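Side-chain contacts in pectate lyase II (Xanthomonas campestris pv. campestris, PDB 2QY1), which probably cleaves pectate, the polygalacturonate of plant cell walls, by beta-elimination, as a secreted lyase of polysaccharide lyase family 1: residues Q27-S32 with L39-T44; D114-E119 with I129-N134. The protein carries 2 engineered substitutions. All coordinates share one frame; numbering follows the deposited sequence. Where two conformers were deposited one is given.

Contact 1: residues Q27-S32 with L39-T44; sequences QSAIDS and LVLNYT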
ATOM      1  N   GLN A  27       5.319  -7.488  19.379  1.00 21.12           N
ATOM      2  CA  GLN A  27       6.764  -7.518  19.159  1.00 21.08           C
ATOM      3  C   GLN A  27       7.420  -8.666  19.921  1.00 21.29           C
ATOM      4  O   GLN A  27       8.246  -9.389  19.362  1.00 21.53           O
ATOM      5  CB  GLN A  27       7.412  -6.182  19.543  1.00 21.01           C
ATOM      6  CG  GLN A  27       8.874  -6.061  19.109  1.00 20.47           C
ATOM      7  CD  GLN A  27       9.045  -6.139  17.601  1.00 20.17           C
ATOM      8  OE1 GLN A  27       8.593  -5.261  16.869  1.00 20.88           O
ATOM      9  NE2 GLN A  27       9.703  -7.191  17.131  1.00 19.73           N
ATOM     10  N   SER A  28       7.044  -8.833  21.188  1.00 21.39           N
ATOM     11  CA  SER A  28       7.576  -9.918  22.016  1.00 21.41           C
ATOM     12  C   SER A  28       7.341 -11.290  21.383  1.00 21.52           C
ATOM     13  O   SER A  28       8.238 -12.136  21.380  1.00 21.43           O
ATOM     14  CB  SER A  28       6.981  -9.871  23.426  1.00 21.46           C
ATOM     15  OG  SER A  28       7.464 -10.950  24.206  1.00 21.44           O
ATOM     16  N   ALA A  29       6.140 -11.498  20.844  1.00 21.53           N
ATOM     17  CA  ALA A  29       5.783 -12.764  20.201  1.00 21.75           C
ATOM     18  C   ALA A  29       6.585 -13.002  18.920  1.00 21.64           C
ATOM     19  O   ALA A  29       6.972 -14.133  18.626  1.00 21.86           O
ATOM     20  CB  ALA A  29       4.286 -12.823  19.925  1.00 21.61           C
ATOM     21  N   ILE A  30       6.836 -11.932  18.171  1.00 21.63           N
ATOM     22  CA  ILE A  30       7.706 -11.988  16.995  1.00 21.67           C
ATOM     23  C   ILE A  30       9.158 -12.282  17.395  1.00 21.53           C
ATOM     24  O   ILE A  30       9.815 -13.109  16.765  1.00 21.38           O
ATOM     25  CB  ILE A  30       7.612 -10.686  16.156  1.00 21.76           C
ATOM     26  CG1 ILE A  30       6.228 -10.579  15.516  1.00 22.17           C
ATOM     27  CG2 ILE A  30       8.682 -10.645  15.060  1.00 22.06           C
ATOM     28  CD1 ILE A  30       5.849  -9.183  15.120  1.00 22.51           C
ATOM     29  N   ASP A  31       9.637 -11.615  18.449  1.00 21.51           N
ATOM     30  CA  ASP A  31      11.009 -11.790  18.938  1.00 21.52           C
ATOM     31  C   ASP A  31      11.281 -13.223  19.407  1.00 21.66           C
ATOM     32  O   ASP A  31      12.373 -13.756  19.193  1.00 21.56           O
ATOM     33  CB  ASP A  31      11.316 -10.818  20.089  1.00 21.47           C
ATOM     34  CG  ASP A  31      11.318  -9.349  19.663  1.00 21.58           C
ATOM     35  OD1 ASP A  31      11.312  -9.042  18.448  1.00 22.19           O
ATOM     36  OD2 ASP A  31      11.326  -8.487  20.567  1.00 20.96           O
ATOM     37  N   SER A  32      10.281 -13.835  20.044  1.00 21.78           N
ATOM     38  CA  SER A  32      10.393 -15.193  20.587  1.00 22.12           C
ATOM     39  C   SER A  32      10.306 -16.272  19.507  1.00 22.01           C
ATOM     40  O   SER A  32      10.824 -17.374  19.677  1.00 22.06           O
ATOM     41  CB  SER A  32       9.304 -15.431  21.638  1.00 22.15           C
ATOM     42  OG  SER A  32       9.434 -14.527  22.721  1.00 23.36           O
ATOM     43  N   LEU A  39       3.619 -18.533  12.409  1.00 20.17           N
ATOM     44  CA  LEU A  39       3.180 -17.773  13.575  1.00 20.00           C
ATOM     45  C   LEU A  39       1.944 -16.955  13.203  1.00 19.94           C
ATOM     46  O   LEU A  39       1.966 -16.201  12.229  1.00 20.01           O
ATOM     47  CB  LEU A  39       4.299 -16.844  14.073  1.00 20.15           C
ATOM     48  CG  LEU A  39       3.976 -15.838  15.188  1.00 19.92           C
ATOM     49  CD1 LEU A  39       3.781 -16.531  16.540  1.00 20.48           C
ATOM     50  CD2 LEU A  39       5.050 -14.757  15.282  1.00 19.99           C
ATOM     51  N   VAL A  40       0.871 -17.107  13.972  1.00 19.67           N
ATOM     52  CA  VAL A  40      -0.344 -16.326  13.740  1.00 19.49           C
ATOM     53  C   VAL A  40      -0.619 -15.439  14.943  1.00 19.56           C
ATOM     54  O   VAL A  40      -0.752 -15.925  16.067  1.00 19.36           O
ATOM     55  CB  VAL A  40      -1.575 -17.214  13.424  1.00 19.47           C
ATOM     56  CG1 VAL A  40      -2.829 -16.357  13.224  1.00 19.24           C
ATOM     57  CG2 VAL A  40      -1.319 -18.058  12.190  1.00 19.06           C
ATOM     58  N   LEU A  41      -0.696 -14.136  14.694  1.00 19.50           N
ATOM     59  CA  LEU A  41      -0.941 -13.166  15.748  1.00 20.00           C
ATOM     60  C   LEU A  41      -2.322 -12.539  15.618  1.00 19.97           C
ATOM     61  O   LEU A  41      -2.647 -11.925  14.599  1.00 20.02           O
ATOM     62  CB  LEU A  41       0.148 -12.084  15.751  1.00 19.98           C
ATOM     63  CG  LEU A  41       1.598 -12.566  15.869  1.00 20.75           C
ATOM     64  CD1 LEU A  41       2.574 -11.434  15.591  1.00 21.39           C
ATOM     65  CD2 LEU A  41       1.877 -13.183  17.232  1.00 21.29           C
ATOM     66  N   ASN A  42      -3.131 -12.718  16.658  1.00 19.67           N
ATOM     67  CA  ASN A  42      -4.453 -12.121  16.734  1.00 19.72           C
ATOM     68  C   ASN A  42      -4.385 -10.841  17.557  1.00 19.56           C
ATOM     69  O   ASN A  42      -4.322 -10.886  18.790  1.00 19.33           O
ATOM     70  CB  ASN A  42      -5.449 -13.128  17.337  1.00 19.92           C
ATOM     71  CG  ASN A  42      -6.828 -12.529  17.589  1.00 20.50           C
ATOM     72  OD1 ASN A  42      -7.394 -12.690  18.671  1.00 22.01           O
ATOM     73  ND2 ASN A  42      -7.378 -11.855  16.591  1.00 20.80           N
ATOM     74  N   TYR A  43      -4.378  -9.701  16.869  1.00 19.38           N
ATOM     75  CA  TYR A  43      -4.318  -8.402  17.539  1.00 19.45           C
ATOM     76  C   TYR A  43      -5.693  -7.947  18.030  1.00 19.68           C
ATOM     77  O   TYR A  43      -6.609  -7.747  17.232  1.00 19.76           O
ATOM     78  CB  TYR A  43      -3.693  -7.328  16.642  1.00 19.01           C
ATOM     79  CG  TYR A  43      -3.753  -5.952  17.266  1.00 18.66           C
ATOM     80  CD1 TYR A  43      -3.011  -5.651  18.411  1.00 17.92           C
ATOM     81  CD2 TYR A  43      -4.576  -4.957  16.730  1.00 18.71           C
ATOM     82  CE1 TYR A  43      -3.074  -4.386  19.004  1.00 17.83           C
ATOM     83  CE2 TYR A  43      -4.646  -3.689  17.313  1.00 18.23           C
ATOM     84  CZ  TYR A  43      -3.892  -3.412  18.448  1.00 17.97           C
ATOM     85  OH  TYR A  43      -3.964  -2.166  19.032  1.00 17.64           O
ATOM     86  N   THR A  44      -5.807  -7.759  19.342  1.00 20.05           N
ATOM     87  CA  THR A  44      -7.090  -7.487  19.997  1.00 20.42           C
ATOM     88  C   THR A  44      -7.200  -6.071  20.570  1.00 20.60           C
ATOM     89  O   THR A  44      -8.261  -5.677  21.058  1.00 20.59           O
ATOM     90  CB  THR A  44      -7.352  -8.486  21.147  1.00 20.49           C
ATOM     91  OG1 THR A  44      -6.343  -8.326  22.151  1.00 20.75           O
ATOM     92  CG2 THR A  44      -7.336  -9.919  20.636  1.00 20.53           C
TER
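Ala29 and Ile30 of the helical segment Gln27-Ser32 face Leu39 and Leu41 of the strand that follows, with the helix running almost exactly antiparallel to strand 39-43 (174°) and the two axes 10.0 Å apart. Leu41 reaches both helix residues with its forked end. Its CD2 sits 3.6 Å from CB of Ala29, and its CD1 lies 3.8 Å from CG1 of Ile30. The side chains of Ile30 and Leu41 cross at about a right angle. In Ile30, CG1 stands anti to the carbonyl carbon (chi1 -68°), which sets this branch and CD1 against the leucine methyl. Leu39 reaches the helix with CD2, which lies 3.9 Å from the backbone O of Ala29 and 4.3 Å from CG1 of Ile30. On the helix side away from the strand, Gln27 NE2 donates to Asp31 OD1 at 2.8 Å, nearly in its own amide plane but from above the carboxylate plane. Gln27 OE1 accepts from the backbone N of Gln67. Ile30 also rests on Val66 and Ile68 of strand 65-69, and Met26 adds to the cover of Leu41. No hydrogen bond joins the two segments. The helix is therefore held against the strand by methyl and methylene contacts, consistent with an amphipathic helix that caps the apolar end of the parallel beta-helix.

Contact 2: residues D114-E119 with I129-N134; sequences DSISLE and IWVDHN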
ATOM      1  N   ASP A 114       5.544   5.382   9.210  0.50 23.50           N
ATOM      2  CA  ASP A 114       5.122   4.452   8.162  0.50 23.57           C
ATOM      3  C   ASP A 114       4.106   3.461   8.715  0.50 23.44           C
ATOM      4  O   ASP A 114       4.311   2.878   9.780  0.50 23.43           O
ATOM      5  CB  ASP A 114       6.323   3.714   7.557  0.50 23.66           C
ATOM      6  CG  ASP A 114       6.147   3.423   6.069  0.50 23.72           C
ATOM      7  OD1 ASP A 114       7.128   3.604   5.314  0.50 24.08           O
ATOM      8  OD2 ASP A 114       5.040   3.017   5.650  0.50 23.17           O
ATOM      9  N   SER A 115       3.008   3.292   7.986  1.00 23.49           N
ATOM     10  CA  SER A 115       1.902   2.432   8.408  1.00 23.30           C
ATOM     11  C   SER A 115       2.209   0.962   8.143  1.00 22.83           C
ATOM     12  O   SER A 115       2.249   0.153   9.066  1.00 22.45           O
ATOM     13  CB  SER A 115       0.593   2.852   7.737  1.00 23.46           C
ATOM     14  OG  SER A 115       0.188   4.139   8.169  1.00 24.66           O
ATOM     15  N   ILE A 116       2.413   0.625   6.875  1.00 22.43           N
ATOM     16  CA  ILE A 116       2.818  -0.723   6.490  1.00 22.16           C
ATOM     17  C   ILE A 116       3.990  -0.583   5.526  1.00 22.25           C
ATOM     18  O   ILE A 116       3.839  -0.045   4.427  1.00 22.42           O
ATOM     19  CB  ILE A 116       1.648  -1.523   5.858  1.00 22.16           C
ATOM     20  CG1 ILE A 116       0.512  -1.707   6.877  1.00 21.98           C
ATOM     21  CG2 ILE A 116       2.136  -2.876   5.324  1.00 22.00           C
ATOM     22  CD1 ILE A 116      -0.810  -2.198   6.281  1.00 22.29           C
ATOM     23  N   SER A 117       5.159  -1.046   5.956  1.00 21.82           N
ATOM     24  CA  SER A 117       6.378  -0.873   5.180  1.00 21.91           C
ATOM     25  C   SER A 117       7.085  -2.196   4.941  1.00 21.74           C
ATOM     26  O   SER A 117       7.345  -2.949   5.880  1.00 21.74           O
ATOM     27  CB  SER A 117       7.326   0.103   5.883  1.00 22.10           C
ATOM     28  OG  SER A 117       8.567   0.186   5.203  1.00 22.73           O
ATOM     29  N   LEU A 118       7.396  -2.459   3.676  1.00 21.25           N
ATOM     30  CA  LEU A 118       8.138  -3.643   3.276  1.00 21.00           C
ATOM     31  C   LEU A 118       9.470  -3.188   2.699  1.00 21.32           C
ATOM     32  O   LEU A 118       9.504  -2.337   1.813  1.00 21.17           O
ATOM     33  CB  LEU A 118       7.347  -4.432   2.224  1.00 20.73           C
ATOM     34  CG  LEU A 118       5.838  -4.617   2.435  1.00 20.32           C
ATOM     35  CD1 LEU A 118       5.203  -5.315   1.229  1.00 20.42           C
ATOM     36  CD2 LEU A 118       5.536  -5.381   3.724  1.00 19.16           C
ATOM     37  N   GLU A 119      10.572  -3.739   3.198  1.00 21.66           N
ATOM     38  CA  GLU A 119      11.884  -3.257   2.760  1.00 22.61           C
ATOM     39  C   GLU A 119      12.975  -4.311   2.651  1.00 22.11           C
ATOM     40  O   GLU A 119      13.246  -5.058   3.595  1.00 21.84           O
ATOM     41  CB  GLU A 119      12.362  -2.079   3.625  1.00 22.70           C
ATOM     42  CG  GLU A 119      11.848  -2.087   5.056  1.00 24.34           C
ATOM     43  CD  GLU A 119      12.049  -0.759   5.754  1.00 24.54           C
ATOM     44  OE1 GLU A 119      13.191  -0.253   5.750  1.00 26.84           O
ATOM     45  OE2 GLU A 119      11.063  -0.226   6.312  1.00 27.56           O
ATOM     46  N   ILE A 129       4.219 -11.429   0.040  1.00 19.51           N
ATOM     47  CA  ILE A 129       3.570 -10.645   1.085  1.00 19.20           C
ATOM     48  C   ILE A 129       2.137 -10.339   0.655  1.00 19.26           C
ATOM     49  O   ILE A 129       1.891  -9.991  -0.501  1.00 19.12           O
ATOM     50  CB  ILE A 129       4.323  -9.311   1.382  1.00 19.17           C
ATOM     51  CG1 ILE A 129       5.852  -9.508   1.455  1.00 19.43           C
ATOM     52  CG2 ILE A 129       3.758  -8.632   2.645  1.00 19.22           C
ATOM     53  CD1 ILE A 129       6.366 -10.400   2.600  1.00 19.31           C
ATOM     54  N   TRP A 130       1.196 -10.489   1.583  1.00 19.02           N
ATOM     55  CA  TRP A 130      -0.199 -10.181   1.318  1.00 19.15           C
ATOM     56  C   TRP A 130      -0.682  -9.119   2.288  1.00 19.19           C
ATOM     57  O   TRP A 130      -0.840  -9.383   3.480  1.00 19.27           O
ATOM     58  CB  TRP A 130      -1.060 -11.444   1.438  1.00 18.98           C
ATOM     59  CG  TRP A 130      -2.470 -11.297   0.913  1.00 19.19           C
ATOM     60  CD1 TRP A 130      -2.904 -10.446  -0.071  1.00 19.24           C
ATOM     61  CD2 TRP A 130      -3.617 -12.063   1.314  1.00 19.17           C
ATOM     62  NE1 TRP A 130      -4.252 -10.626  -0.293  1.00 19.28           N
ATOM     63  CE2 TRP A 130      -4.714 -11.609   0.542  1.00 18.80           C
ATOM     64  CE3 TRP A 130      -3.826 -13.084   2.256  1.00 19.26           C
ATOM     65  CZ2 TRP A 130      -6.004 -12.140   0.684  1.00 19.40           C
ATOM     66  CZ3 TRP A 130      -5.110 -13.611   2.397  1.00 19.33           C
ATOM     67  CH2 TRP A 130      -6.183 -13.138   1.611  1.00 19.28           C
ATOM     68  N   VAL A 131      -0.888  -7.910   1.772  1.00 19.10           N
ATOM     69  CA  VAL A 131      -1.423  -6.802   2.559  1.00 18.99           C
ATOM     70  C   VAL A 131      -2.899  -6.676   2.172  1.00 19.09           C
ATOM     71  O   VAL A 131      -3.217  -6.198   1.086  1.00 18.94           O
ATOM     72  CB  VAL A 131      -0.642  -5.487   2.291  1.00 18.98           C
ATOM     73  CG1 VAL A 131      -1.251  -4.306   3.062  1.00 18.67           C
ATOM     74  CG2 VAL A 131       0.839  -5.657   2.655  1.00 18.76           C
ATOM     75  N   ASP A 132      -3.793  -7.124   3.055  1.00 19.26           N
ATOM     76  CA  ASP A 132      -5.197  -7.332   2.676  1.00 19.40           C
ATOM     77  C   ASP A 132      -6.203  -6.824   3.711  1.00 19.37           C
ATOM     78  O   ASP A 132      -6.031  -7.034   4.908  1.00 19.58           O
ATOM     79  CB  ASP A 132      -5.426  -8.826   2.404  1.00 19.45           C
ATOM     80  CG  ASP A 132      -6.850  -9.140   1.974  1.00 19.21           C
ATOM     81  OD1 ASP A 132      -7.198  -8.893   0.797  1.00 18.91           O
ATOM     82  OD2 ASP A 132      -7.615  -9.662   2.812  1.00 18.71           O
ATOM     83  N   HIS A 133      -7.261  -6.159   3.241  1.00 19.43           N
ATOM     84  CA  HIS A 133      -8.365  -5.727   4.115  1.00 19.19           C
ATOM     85  C   HIS A 133      -7.919  -4.933   5.348  1.00 19.29           C
ATOM     86  O   HIS A 133      -8.402  -5.160   6.461  1.00 19.35           O
ATOM     87  CB  HIS A 133      -9.228  -6.927   4.531  1.00 19.02           C
ATOM     88  CG  HIS A 133     -10.220  -7.343   3.493  1.00 19.02           C
ATOM     89  ND1 HIS A 133      -9.991  -8.380   2.614  1.00 18.43           N
ATOM     90  CD2 HIS A 133     -11.444  -6.852   3.184  1.00 19.09           C
ATOM     91  CE1 HIS A 133     -11.034  -8.516   1.815  1.00 18.87           C
ATOM     92  NE2 HIS A 133     -11.930  -7.600   2.139  1.00 19.06           N
ATOM     93  N   ASN A 134      -6.993  -4.007   5.140  1.00 19.30           N
ATOM     94  CA  ASN A 134      -6.585  -3.080   6.183  1.00 19.47           C
ATOM     95  C   ASN A 134      -7.182  -1.706   5.909  1.00 19.74           C
ATOM     96  O   ASN A 134      -7.471  -1.363   4.757  1.00 19.67           O
ATOM     97  CB  ASN A 134      -5.054  -2.996   6.272  1.00 19.20           C
ATOM     98  CG  ASN A 134      -4.403  -4.356   6.479  1.00 19.79           C
ATOM     99  OD1 ASN A 134      -4.509  -4.949   7.550  1.00 19.75           O
ATOM    100  ND2 ASN A 134      -3.725  -4.856   5.447  1.00 19.56           N
TER
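Ile116 meets Val131, and Leu118 meets Ile129, between two strands that belong to different sheets. Ile116 and Val131 reach toward each other tip to tip, with Ile116 CD1 3.9 Å from Val131 CG1. A second pair of methyls, Ile116 CG2 and Val131 CG2, lies 4.1 Å apart. Leu118 and Ile129 instead slide past each other in opposite directions. CG2 of Ile129 fits against the fork of Leu118, 3.9 Å from both CD1 and CD2. Ile129 CG2 is placed there because it stands anti to its own backbone N, while CG1 turns back beside that N (chi1 -44°). Asn134 adds a polar neighbour at the end of the contact: its ND2 lies 4.0 Å from Ile116 CD1. The amide is held by strand 97-105, where ND2 donates to the O of Ile99 and OD1 accepts from the N of Met102. These two bonds fix the rotation of the amide and satisfy it in the buried interior.

Further apolar residues surround this layer. Ile104 touches Ile116, Val97 and Val164 touch Ile129, Met157 and Val164 touch Leu118, and Ile155 touches Val131. Ser117, Glu119 and Asp132 alternate with the apolar residues and carry polar groups. Ser117 OG donates to Glu119 OE2 at 2.8 Å, and that oxygen also forms a salt bridge with Arg89. In the loop just after strand 129-132, His133 ND1 donates to Asp132 OD2 at 2.7 Å, in the plane of the imidazole and nearly straight (167°). Gln100 NE2 bonds to the same oxygen, while Asp132 OD1 pairs with Ser167.

No hydrogen bond links the two segments. Aliphatic side chains from two sheets meeting across the interior are characteristic of the right-handed parallel beta-helix of polysaccharide lyase family 1.

Contact 1 comes first along the chain and closes before contact 2 opens. Their centres lie 16 Å apart, and their nearest atoms are about 9 Å from each other, so they do not touch. They are connected through neighbouring parallel strands: 39-43 pairs with 74-78, then 97-105, then 129-137, which carries the second half of contact 2. Strand 116-119 belongs to a separate parallel sheet, with 65-69 at its outer edge, and Ile30 of contact 1 rests on that edge strand. Contact 1 thus closes the N-terminal end of the coil stack. Contact 2 lies near the centre of the chain, where opposed sheets meet across the apolar interior.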